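Local atomic coordinates of Polyphosphate:AMP phosphotransferase (Pseudomonas aeruginosa PAO1, PDB entry 3CZP), a protein that transfers phosphate from inorganic polyphosphate to AMP to make ADP, with magnesium as cofactor, and also converts GMP to GDP less efficiently. Residues V406-T417 against A465-N473; Y368-E377 against K445-M456. All blocks are in the same frame, centred on the assembly; numbering follows the deposited sequence.

Contact 1 (V406-T417 against A465-N473); sequences VVKFWLAIDKQT and APWTLVEAN
A465 O receives a weak bond from K408 NZ (2.9 Å), one of several oxygens around this buried ammonium; T460 O, Y368 OH and a salt bridge to E396 complete its surroundings. P466 O takes two waters, one shared with V406 O, the other with K408 N and T468 OG1, which bridge the two backbones where they draw apart, before regular pairing begins. The W467 indole lies across the K408 chain, with CB of the lysine over its six-membered ring (3.8 Å to the centroid), while its CZ3 edge abuts F409 O at 3.5 Å. From T468 onward the backbones pair in parallel: T468 N donates to K408 O, T468 O accepts from W410 N, and V470 repeats the pattern with W410 O and A412 N. This joins edge strand 467-471 to strand 404-412 in the five-stranded parallel sheet, order 2-3-1-4-5, of a P-loop-type PPK2 domain. L469 CD2 rests on W410 CB, on the W467 face; on the other, V470 CG2 touches F409 CD1 (3.6 Å). A472 N closes on A412 O at 2.7 Å. N473 accepts D414 N through an in-plane lone pair of OD1, and its ND2 reaches D414 OD2 (2.9 Å) from above the carboxylate plane. D414, N-cap of helix 415-427, holds CG between its backbone N and carbonyl carbon (chi1 58°), turning OD1 back to accept T417 N and OG1 while OD2 meets N473.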
loop_
_atom_site.group_PDB
_atom_site.type_symbol
_atom_site.label_atom_id
_atom_site.label_comp_id
_atom_site.label_asym_id
_atom_site.label_seq_id
_atom_site.Cartn_x
_atom_site.Cartn_y
_atom_site.Cartn_z
ATOM N N VAL A 406 7.505 21.984 -5.175
ATOM C CA VAL A 406 6.119 22.083 -4.776
ATOM C C VAL A 406 5.461 23.388 -5.313
ATOM O O VAL A 406 5.895 24.527 -4.994
ATOM C CB VAL A 406 6.037 22.005 -3.262
ATOM C CG1 VAL A 406 4.620 22.199 -2.785
ATOM C CG2 VAL A 406 6.676 20.675 -2.758
ATOM N N VAL A 407 4.430 23.213 -6.141
ATOM C CA VAL A 407 3.686 24.329 -6.711
ATOM C C VAL A 407 2.225 24.219 -6.259
ATOM O O VAL A 407 1.679 23.126 -6.267
ATOM C CB VAL A 407 3.872 24.335 -8.245
ATOM C CG1 VAL A 407 3.251 25.559 -8.828
ATOM C CG2 VAL A 407 5.432 24.371 -8.589
ATOM N N LYS A 408 1.610 25.324 -5.826
ATOM C CA LYS A 408 0.255 25.319 -5.255
ATOM C C LYS A 408 -0.638 26.395 -5.894
ATOM O O LYS A 408 -0.302 27.574 -5.880
ATOM C CB LYS A 408 0.346 25.605 -3.742
ATOM C CG LYS A 408 1.025 24.523 -2.908
ATOM C CD LYS A 408 0.935 24.851 -1.421
ATOM C CE LYS A 408 1.826 25.999 -0.984
ATOM N NZ LYS A 408 1.964 26.166 0.556
ATOM N N PHE A 409 -1.785 25.995 -6.427
ATOM C CA PHE A 409 -2.674 26.900 -7.148
ATOM C C PHE A 409 -4.028 27.038 -6.446
ATOM O O PHE A 409 -4.680 26.049 -6.136
ATOM C CB PHE A 409 -2.906 26.381 -8.595
ATOM C CG PHE A 409 -1.635 26.310 -9.460
ATOM C CD1 PHE A 409 -1.030 27.469 -9.951
ATOM C CD2 PHE A 409 -1.054 25.100 -9.758
ATOM C CE1 PHE A 409 0.099 27.409 -10.694
ATOM C CE2 PHE A 409 0.078 25.048 -10.540
ATOM C CZ PHE A 409 0.653 26.195 -10.999
ATOM N N TRP A 410 -4.470 28.273 -6.256
ATOM C CA TRP A 410 -5.822 28.560 -5.897
ATOM C C TRP A 410 -6.420 29.247 -7.082
ATOM O O TRP A 410 -6.046 30.364 -7.396
ATOM C CB TRP A 410 -5.941 29.484 -4.669
ATOM C CG TRP A 410 -7.350 29.838 -4.451
ATOM C CD1 TRP A 410 -8.001 30.994 -4.860
ATOM C CD2 TRP A 410 -8.366 28.992 -3.892
ATOM N NE1 TRP A 410 -9.358 30.907 -4.546
ATOM C CE2 TRP A 410 -9.603 29.703 -3.956
ATOM C CE3 TRP A 410 -8.354 27.701 -3.352
ATOM C CZ2 TRP A 410 -10.798 29.165 -3.485
ATOM C CZ3 TRP A 410 -9.567 27.166 -2.880
ATOM C CH2 TRP A 410 -10.759 27.884 -2.954
ATOM N N LEU A 411 -7.328 28.559 -7.757
ATOM C CA LEU A 411 -8.011 29.143 -8.904
ATOM C C LEU A 411 -9.215 29.930 -8.402
ATOM O O LEU A 411 -10.175 29.369 -7.859
ATOM C CB LEU A 411 -8.432 28.092 -9.946
ATOM C CG LEU A 411 -7.388 27.780 -11.034
ATOM C CD1 LEU A 411 -6.080 27.297 -10.467
ATOM C CD2 LEU A 411 -8.001 26.727 -12.016
ATOM N N ALA A 412 -9.162 31.238 -8.626
ATOM C CA ALA A 412 -10.169 32.153 -8.101
ATOM C C ALA A 412 -11.120 32.593 -9.220
ATOM O O ALA A 412 -10.678 33.001 -10.290
ATOM C CB ALA A 412 -9.486 33.353 -7.431
ATOM N N ILE A 413 -12.428 32.491 -8.961
ATOM C CA ILE A 413 -13.437 33.055 -9.843
ATOM C C ILE A 413 -14.419 33.835 -8.973
ATOM O O ILE A 413 -14.446 33.631 -7.739
ATOM C CB ILE A 413 -14.221 32.000 -10.714
ATOM C CG1 ILE A 413 -15.043 31.039 -9.875
ATOM C CG2 ILE A 413 -13.310 31.237 -11.711
ATOM C CD1 ILE A 413 -15.701 29.876 -10.724
ATOM N N ASP A 414 -15.218 34.724 -9.582
ATOM C CA ASP A 414 -16.244 35.433 -8.805
ATOM C C ASP A 414 -17.571 34.675 -8.827
ATOM O O ASP A 414 -17.700 33.651 -9.532
ATOM C CB ASP A 414 -16.370 36.909 -9.190
ATOM C CG ASP A 414 -16.700 37.122 -10.654
ATOM O OD1 ASP A 414 -17.461 36.300 -11.196
ATOM O OD2 ASP A 414 -16.195 38.122 -11.247
ATOM N N LYS A 415 -18.518 35.134 -8.005
ATOM C CA LYS A 415 -19.797 34.416 -7.799
ATOM C C LYS A 415 -20.602 34.385 -9.084
ATOM O O LYS A 415 -21.302 33.415 -9.379
ATOM C CB LYS A 415 -20.669 35.120 -6.735
ATOM C CG LYS A 415 -20.080 35.274 -5.342
ATOM C CD LYS A 415 -21.081 36.011 -4.425
ATOM C CE LYS A 415 -20.432 36.725 -3.239
ATOM N NZ LYS A 415 -21.483 37.545 -2.499
ATOM N N GLN A 416 -20.495 35.493 -9.810
ATOM C CA GLN A 416 -21.201 35.745 -11.048
ATOM C C GLN A 416 -20.711 34.800 -12.140
ATOM O O GLN A 416 -21.513 34.219 -12.858
ATOM C CB GLN A 416 -21.015 37.224 -11.483
ATOM C CG GLN A 416 -21.752 38.341 -10.606
ATOM C CD GLN A 416 -20.951 38.778 -9.352
ATOM O OE1 GLN A 416 -19.923 38.196 -9.019
ATOM N NE2 GLN A 416 -21.424 39.805 -8.678
ATOM N N THR A 417 -19.395 34.645 -12.251
ATOM C CA THR A 417 -18.774 33.678 -13.196
ATOM C C THR A 417 -19.046 32.213 -12.818
ATOM O O THR A 417 -19.313 31.362 -13.679
ATOM C CB THR A 417 -17.253 33.917 -13.300
ATOM O OG1 THR A 417 -17.036 35.167 -13.959
ATOM C CG2 THR A 417 -16.546 32.798 -14.063
ATOM N N ALA A 465 7.340 27.057 -0.140
ATOM C CA ALA A 465 6.179 26.728 -0.971
ATOM C C ALA A 465 5.170 27.856 -1.016
ATOM O O ALA A 465 4.200 27.832 -0.258
ATOM C CB ALA A 465 5.488 25.444 -0.445
ATOM N N PRO A 466 5.364 28.844 -1.922
ATOM C CA PRO A 466 4.359 29.898 -2.044
ATOM C C PRO A 466 3.044 29.449 -2.681
ATOM O O PRO A 466 3.009 28.572 -3.547
ATOM C CB PRO A 466 5.049 30.973 -2.897
ATOM C CG PRO A 466 6.231 30.326 -3.523
ATOM C CD PRO A 466 6.510 29.031 -2.833
ATOM N N TRP A 467 1.945 30.047 -2.230
ATOM C CA TRP A 467 0.687 29.942 -2.946
ATOM C C TRP A 467 0.630 30.862 -4.181
ATOM O O TRP A 467 1.003 32.004 -4.088
ATOM C CB TRP A 467 -0.452 30.319 -2.027
ATOM C CG TRP A 467 -0.933 29.170 -1.258
ATOM C CD1 TRP A 467 -0.629 28.885 0.008
ATOM C CD2 TRP A 467 -1.816 28.139 -1.721
ATOM N NE1 TRP A 467 -1.253 27.757 0.397
ATOM C CE2 TRP A 467 -1.985 27.250 -0.644
ATOM C CE3 TRP A 467 -2.482 27.888 -2.936
ATOM C CZ2 TRP A 467 -2.782 26.103 -0.724
ATOM C CZ3 TRP A 467 -3.263 26.746 -3.039
ATOM C CH2 TRP A 467 -3.438 25.869 -1.929
ATOM N N THR A 468 0.102 30.349 -5.300
ATOM C CA THR A 468 -0.155 31.138 -6.507
ATOM C C THR A 468 -1.622 31.257 -6.662
ATOM O O THR A 468 -2.297 30.263 -6.796
ATOM C CB THR A 468 0.389 30.451 -7.785
ATOM O OG1 THR A 468 1.750 30.099 -7.563
ATOM C CG2 THR A 468 0.255 31.376 -9.074
ATOM N N LEU A 469 -2.104 32.490 -6.597
ATOM C CA LEU A 469 -3.484 32.775 -6.816
ATOM C C LEU A 469 -3.683 32.969 -8.334
ATOM O O LEU A 469 -3.086 33.865 -8.941
ATOM C CB LEU A 469 -3.922 34.017 -5.983
ATOM C CG LEU A 469 -3.559 34.004 -4.485
ATOM C CD1 LEU A 469 -3.760 35.365 -3.820
ATOM C CD2 LEU A 469 -4.272 32.870 -3.688
ATOM N N VAL A 470 -4.513 32.117 -8.936
ATOM C CA VAL A 470 -4.771 32.180 -10.365
ATOM C C VAL A 470 -6.108 32.892 -10.608
ATOM O O VAL A 470 -7.127 32.480 -10.107
ATOM C CB VAL A 470 -4.746 30.766 -10.992
ATOM C CG1 VAL A 470 -4.931 30.852 -12.521
ATOM C CG2 VAL A 470 -3.437 30.025 -10.623
ATOM N N GLU A 471 -6.071 34.001 -11.315
ATOM C CA GLU A 471 -7.286 34.754 -11.711
ATOM C C GLU A 471 -7.933 33.914 -12.804
ATOM O O GLU A 471 -7.405 33.819 -13.914
ATOM C CB GLU A 471 -6.923 36.137 -12.255
ATOM C CG GLU A 471 -6.238 37.099 -11.280
ATOM C CD GLU A 471 -4.731 36.852 -11.113
ATOM O OE1 GLU A 471 -4.179 35.856 -11.630
ATOM O OE2 GLU A 471 -4.116 37.670 -10.428
ATOM N N ALA A 472 -9.036 33.250 -12.480
ATOM C CA ALA A 472 -9.511 32.112 -13.291
ATOM C C ALA A 472 -10.822 32.334 -14.027
ATOM O O ALA A 472 -11.296 31.447 -14.734
ATOM C CB ALA A 472 -9.583 30.854 -12.403
ATOM N N ASN A 473 -11.376 33.546 -13.953
ATOM C CA ASN A 473 -12.581 33.881 -14.702
ATOM C C ASN A 473 -12.445 33.619 -16.221
ATOM O O ASN A 473 -13.437 33.322 -16.872
ATOM C CB ASN A 473 -12.967 35.365 -14.519
ATOM C CG ASN A 473 -13.774 35.638 -13.255
ATOM O OD1 ASN A 473 -13.940 34.765 -12.426
ATOM N ND2 ASN A 473 -14.274 36.900 -13.107
HETATM O O HOH W 1 4.265 25.994 -3.566
HETATM O O HOH W 2 3.135 28.148 -6.230
#

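Contact 2 (Y368-E377 against K445-M456)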
loop_
_atom_site.group_PDB
_atom_site.type_symbol
_atom_site.label_atom_id
_atom_site.label_comp_id
_atom_site.label_asym_id
_atom_site.label_seq_id
_atom_site.Cartn_x
_atom_site.Cartn_y
_atom_site.Cartn_z
ATOM N N TYR A 368 -4.904 20.434 1.827
ATOM C CA TYR A 368 -5.577 21.689 2.173
ATOM C C TYR A 368 -7.069 21.575 2.466
ATOM O O TYR A 368 -7.661 22.491 3.084
ATOM C CB TYR A 368 -5.251 22.777 1.143
ATOM C CG TYR A 368 -3.814 23.216 1.268
ATOM C CD1 TYR A 368 -3.432 24.079 2.271
ATOM C CD2 TYR A 368 -2.815 22.697 0.432
ATOM C CE1 TYR A 368 -2.102 24.478 2.430
ATOM C CE2 TYR A 368 -1.469 23.099 0.590
ATOM C CZ TYR A 368 -1.130 24.003 1.593
ATOM O OH TYR A 368 0.172 24.419 1.801
ATOM N N GLY A 369 -7.661 20.448 2.083
ATOM C CA GLY A 369 -9.060 20.163 2.407
ATOM C C GLY A 369 -9.387 20.358 3.881
ATOM O O GLY A 369 -10.441 20.864 4.214
ATOM N N ARG A 370 -8.463 19.961 4.757
ATOM C CA ARG A 370 -8.623 20.118 6.196
ATOM C C ARG A 370 -8.925 21.560 6.621
ATOM O O ARG A 370 -9.805 21.793 7.493
ATOM C CB ARG A 370 -7.410 19.584 6.987
ATOM C CG ARG A 370 -7.590 19.839 8.477
ATOM C CD ARG A 370 -6.995 18.795 9.364
ATOM N NE ARG A 370 -7.821 17.581 9.380
ATOM C CZ ARG A 370 -7.527 16.528 10.128
ATOM N NH1 ARG A 370 -6.437 16.529 10.903
ATOM N NH2 ARG A 370 -8.295 15.461 10.067
ATOM N N VAL A 371 -8.223 22.525 6.001
ATOM C CA VAL A 371 -8.395 23.954 6.333
ATOM C C VAL A 371 -9.338 24.689 5.371
ATOM O O VAL A 371 -9.524 25.895 5.470
ATOM C CB VAL A 371 -7.052 24.690 6.389
ATOM C CG1 VAL A 371 -6.144 23.990 7.412
ATOM C CG2 VAL A 371 -6.442 24.788 4.973
ATOM N N LEU A 372 -9.955 23.930 4.465
ATOM C CA LEU A 372 -10.983 24.454 3.578
ATOM C C LEU A 372 -12.281 23.736 3.883
ATOM O O LEU A 372 -12.925 24.053 4.874
ATOM C CB LEU A 372 -10.535 24.329 2.119
ATOM C CG LEU A 372 -9.319 25.181 1.682
ATOM C CD1 LEU A 372 -8.937 24.730 0.253
ATOM C CD2 LEU A 372 -9.541 26.737 1.770
ATOM N N VAL A 373 -12.682 22.750 3.087
ATOM C CA VAL A 373 -13.979 22.063 3.334
ATOM C C VAL A 373 -14.227 21.452 4.737
ATOM O O VAL A 373 -15.342 21.499 5.228
ATOM C CB VAL A 373 -14.276 20.995 2.229
ATOM C CG1 VAL A 373 -13.178 19.895 2.169
ATOM C CG2 VAL A 373 -15.682 20.416 2.403
ATOM N N GLU A 374 -13.215 20.871 5.387
ATOM C CA GLU A 374 -13.420 20.317 6.723
ATOM C C GLU A 374 -13.723 21.405 7.750
ATOM O O GLU A 374 -14.573 21.212 8.596
ATOM C CB GLU A 374 -12.208 19.508 7.190
ATOM C CG GLU A 374 -11.927 18.281 6.334
ATOM C CD GLU A 374 -10.854 17.327 6.913
ATOM O OE1 GLU A 374 -10.343 17.508 8.031
ATOM O OE2 GLU A 374 -10.540 16.363 6.217
ATOM N N ARG A 375 -12.978 22.508 7.690
ATOM C CA ARG A 375 -13.164 23.648 8.566
ATOM C C ARG A 375 -14.594 24.162 8.454
ATOM O O ARG A 375 -15.326 24.279 9.442
ATOM C CB ARG A 375 -12.179 24.768 8.167
ATOM C CG ARG A 375 -12.518 26.136 8.762
ATOM C CD ARG A 375 -11.365 27.163 8.514
ATOM N NE ARG A 375 -11.830 28.570 8.609
ATOM C CZ ARG A 375 -11.024 29.636 8.743
ATOM N NH1 ARG A 375 -9.709 29.493 8.848
ATOM N NH2 ARG A 375 -11.533 30.863 8.812
ATOM N N ILE A 376 -14.985 24.422 7.222
ATOM C CA ILE A 376 -16.307 24.935 6.872
ATOM C C ILE A 376 -17.467 24.009 7.182
ATOM O O ILE A 376 -18.458 24.467 7.711
ATOM C CB ILE A 376 -16.333 25.384 5.394
ATOM C CG1 ILE A 376 -15.522 26.671 5.293
ATOM C CG2 ILE A 376 -17.811 25.652 4.872
ATOM C CD1 ILE A 376 -15.121 27.012 3.938
ATOM N N GLU A 377 -17.375 22.731 6.869
ATOM C CA GLU A 377 -18.492 21.813 7.169
ATOM C C GLU A 377 -18.427 21.216 8.586
ATOM O O GLU A 377 -19.407 20.616 9.047
ATOM C CB GLU A 377 -18.566 20.669 6.146
ATOM C CG GLU A 377 -18.771 21.110 4.721
ATOM C CD GLU A 377 -19.991 21.978 4.525
ATOM O OE1 GLU A 377 -20.990 21.795 5.266
ATOM O OE2 GLU A 377 -19.939 22.867 3.632
ATOM N N LYS A 445 -22.215 29.393 0.981
ATOM C CA LYS A 445 -21.161 29.420 1.998
ATOM C C LYS A 445 -19.932 30.168 1.464
ATOM O O LYS A 445 -18.847 30.048 2.008
ATOM C CB LYS A 445 -20.757 27.991 2.419
ATOM C CG LYS A 445 -21.881 27.123 3.010
ATOM C CD LYS A 445 -21.363 25.754 3.511
ATOM C CE LYS A 445 -21.191 25.686 5.035
ATOM N NZ LYS A 445 -22.504 25.619 5.780
ATOM N N TRP A 446 -20.123 30.971 0.416
ATOM C CA TRP A 446 -19.028 31.691 -0.278
ATOM C C TRP A 446 -18.018 32.532 0.555
ATOM O O TRP A 446 -16.795 32.426 0.344
ATOM C CB TRP A 446 -19.622 32.600 -1.348
ATOM C CG TRP A 446 -18.570 33.252 -2.219
ATOM C CD1 TRP A 446 -17.846 34.386 -1.940
ATOM C CD2 TRP A 446 -18.147 32.814 -3.502
ATOM N NE1 TRP A 446 -16.980 34.663 -2.975
ATOM C CE2 TRP A 446 -17.149 33.717 -3.950
ATOM C CE3 TRP A 446 -18.520 31.757 -4.327
ATOM C CZ2 TRP A 446 -16.532 33.592 -5.174
ATOM C CZ3 TRP A 446 -17.895 31.634 -5.543
ATOM C CH2 TRP A 446 -16.912 32.545 -5.959
ATOM N N ASP A 447 -18.518 33.390 1.448
ATOM C CA ASP A 447 -17.632 34.228 2.265
ATOM C C ASP A 447 -16.863 33.409 3.318
ATOM O O ASP A 447 -15.825 33.890 3.822
ATOM C CB ASP A 447 -18.366 35.427 2.918
ATOM C CG ASP A 447 -18.378 36.696 2.023
ATOM O OD1 ASP A 447 -18.007 36.621 0.835
ATOM O OD2 ASP A 447 -18.767 37.797 2.496
ATOM N N GLN A 448 -17.361 32.203 3.655
ATOM C CA GLN A 448 -16.597 31.256 4.514
ATOM C C GLN A 448 -15.377 30.720 3.779
ATOM O O GLN A 448 -14.334 30.462 4.397
ATOM C CB GLN A 448 -17.453 30.078 5.003
ATOM C CG GLN A 448 -18.577 30.415 6.022
ATOM C CD GLN A 448 -19.425 29.174 6.415
ATOM O OE1 GLN A 448 -20.520 28.973 5.898
ATOM N NE2 GLN A 448 -18.904 28.347 7.316
ATOM N N TYR A 449 -15.480 30.527 2.466
ATOM C CA TYR A 449 -14.280 30.109 1.715
ATOM C C TYR A 449 -13.317 31.269 1.545
ATOM O O TYR A 449 -12.113 31.057 1.545
ATOM C CB TYR A 449 -14.616 29.423 0.387
ATOM C CG TYR A 449 -15.047 27.976 0.581
ATOM C CD1 TYR A 449 -16.387 27.648 0.874
ATOM C CD2 TYR A 449 -14.110 26.939 0.513
ATOM C CE1 TYR A 449 -16.784 26.308 1.074
ATOM C CE2 TYR A 449 -14.487 25.616 0.717
ATOM C CZ TYR A 449 -15.805 25.293 0.992
ATOM O OH TYR A 449 -16.137 23.966 1.200
ATOM N N VAL A 450 -13.821 32.489 1.444
ATOM C CA VAL A 450 -12.948 33.657 1.297
ATOM C C VAL A 450 -12.098 33.798 2.564
ATOM O O VAL A 450 -10.849 33.877 2.499
ATOM C CB VAL A 450 -13.745 34.969 0.999
ATOM C CG1 VAL A 450 -12.800 36.163 0.897
ATOM C CG2 VAL A 450 -14.541 34.845 -0.301
ATOM N N ASP A 451 -12.763 33.738 3.719
ATOM C CA ASP A 451 -12.054 33.838 5.000
ATOM C C ASP A 451 -11.042 32.717 5.151
ATOM O O ASP A 451 -9.923 32.954 5.581
ATOM C CB ASP A 451 -13.005 33.794 6.190
ATOM C CG ASP A 451 -13.762 35.064 6.364
ATOM O OD1 ASP A 451 -13.325 36.138 5.870
ATOM O OD2 ASP A 451 -14.823 34.979 7.006
ATOM N N ALA A 452 -11.441 31.513 4.777
ATOM C CA ALA A 452 -10.586 30.328 4.878
ATOM C C ALA A 452 -9.404 30.278 3.895
ATOM O O ALA A 452 -8.273 29.841 4.240
ATOM C CB ALA A 452 -11.471 29.062 4.749
ATOM N N VAL A 453 -9.648 30.695 2.659
ATOM C CA VAL A 453 -8.560 30.795 1.653
ATOM C C VAL A 453 -7.571 31.872 2.082
ATOM O O VAL A 453 -6.363 31.660 2.029
ATOM C CB VAL A 453 -9.114 31.060 0.217
ATOM C CG1 VAL A 453 -7.996 31.301 -0.816
ATOM C CG2 VAL A 453 -9.964 29.865 -0.178
ATOM N N GLY A 454 -8.078 32.989 2.581
ATOM C CA GLY A 454 -7.236 34.028 3.139
ATOM C C GLY A 454 -6.304 33.569 4.235
ATOM O O GLY A 454 -5.118 33.890 4.225
ATOM N N ASP A 455 -6.840 32.833 5.203
ATOM C CA ASP A 455 -6.041 32.299 6.292
ATOM C C ASP A 455 -5.034 31.306 5.830
ATOM O O ASP A 455 -3.892 31.318 6.304
ATOM C CB ASP A 455 -6.920 31.635 7.343
ATOM C CG ASP A 455 -7.776 32.612 8.057
ATOM O OD1 ASP A 455 -7.486 33.833 7.984
ATOM O OD2 ASP A 455 -8.726 32.174 8.726
HETATM N N MSE A 456 -5.463 30.430 4.926
HETATM C CA MSE A 456 -4.602 29.427 4.346
HETATM C C MSE A 456 -3.379 30.069 3.717
HETATM O O MSE A 456 -2.262 29.730 4.033
HETATM C CB MSE A 456 -5.373 28.632 3.277
HETATM C CG MSE A 456 -4.536 27.691 2.426
HETATM SE SE MSE A 456 -5.749 26.714 1.245
HETATM C CE MSE A 456 -5.882 28.057 -0.122
HETATM O O HOH W 3 -7.883 28.008 5.910
HETATM O O HOH W 4 -14.042 29.992 7.530
#
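R375 turns CG away from its backbone N (chi1 165°) and stays extended as far as NE, which carries the guanidinium across A452 to D455; I376, with CG1 opposite its carbonyl carbon, sends CD1 over the face of the Y449 ring. The arginine grips a single carboxylate oxygen end-on: NH1 reaches D455 OD2 at 2.9 Å on its anti lone pair, and NH2 reaches the same OD2 at 3.1 Å. That oxygen lies near the guanidinium plane, while the two flat groups are turned 41° apart. A452 backs one guanidinium face, NE gives its hydrogen to a water that also bonds Q448 O, and the other carboxylate oxygen, D455 OD1, is held by N258, which probably limits the rotation of both groups. Cation-pi contact with W385 engages the arginine as well. L372 is a knob in a hole formed by Y449, A452, V453 and M456, its CD2 3.7 Å from V453 CG2; in return A452 fits among V371, L372, R375 and I376. A second water ties V371 O to A452 O beside this small residue. Selenomethionine M456 brings SE to 3.7 Å from Y368 CD1, an oblique Met-aromatic contact, and to 3.8 Å from L372 CD2. Helix 370-377 opens with a wider pi-type turn at 370-374. Its axis and that of helix 446-456 approach to 9.2 Å at 140°: reciprocal knobs-into-holes packing of two roughly antiparallel helices, whose L372, V453 and M456 also touch W410 on the central sheet of the second PPK2 domain.

Overall arrangement
Contacts 1 and 2 lie in the C-terminal PPK2 repeat, probably the catalytically active one, since the N-terminal domain seems inactive. Their centres are about 14 Å apart, and their segments alternate along the chain: 368-377, 406-417, 445-456, 465-473. Helix 446-460 follows helix 415-427 and leads into edge strand 467-471, so the chain passes from strand 404-412 through helices to its parallel neighbour. Contact 1 joins the last two strands of the sheet, while contact 2 is a helix pair packed on its face bearing W410 and W467; helix 475-496 covers the face bearing F409 and T468. W467 CZ2 packs 3.5 Å from Y368 CE2, linking the contacts.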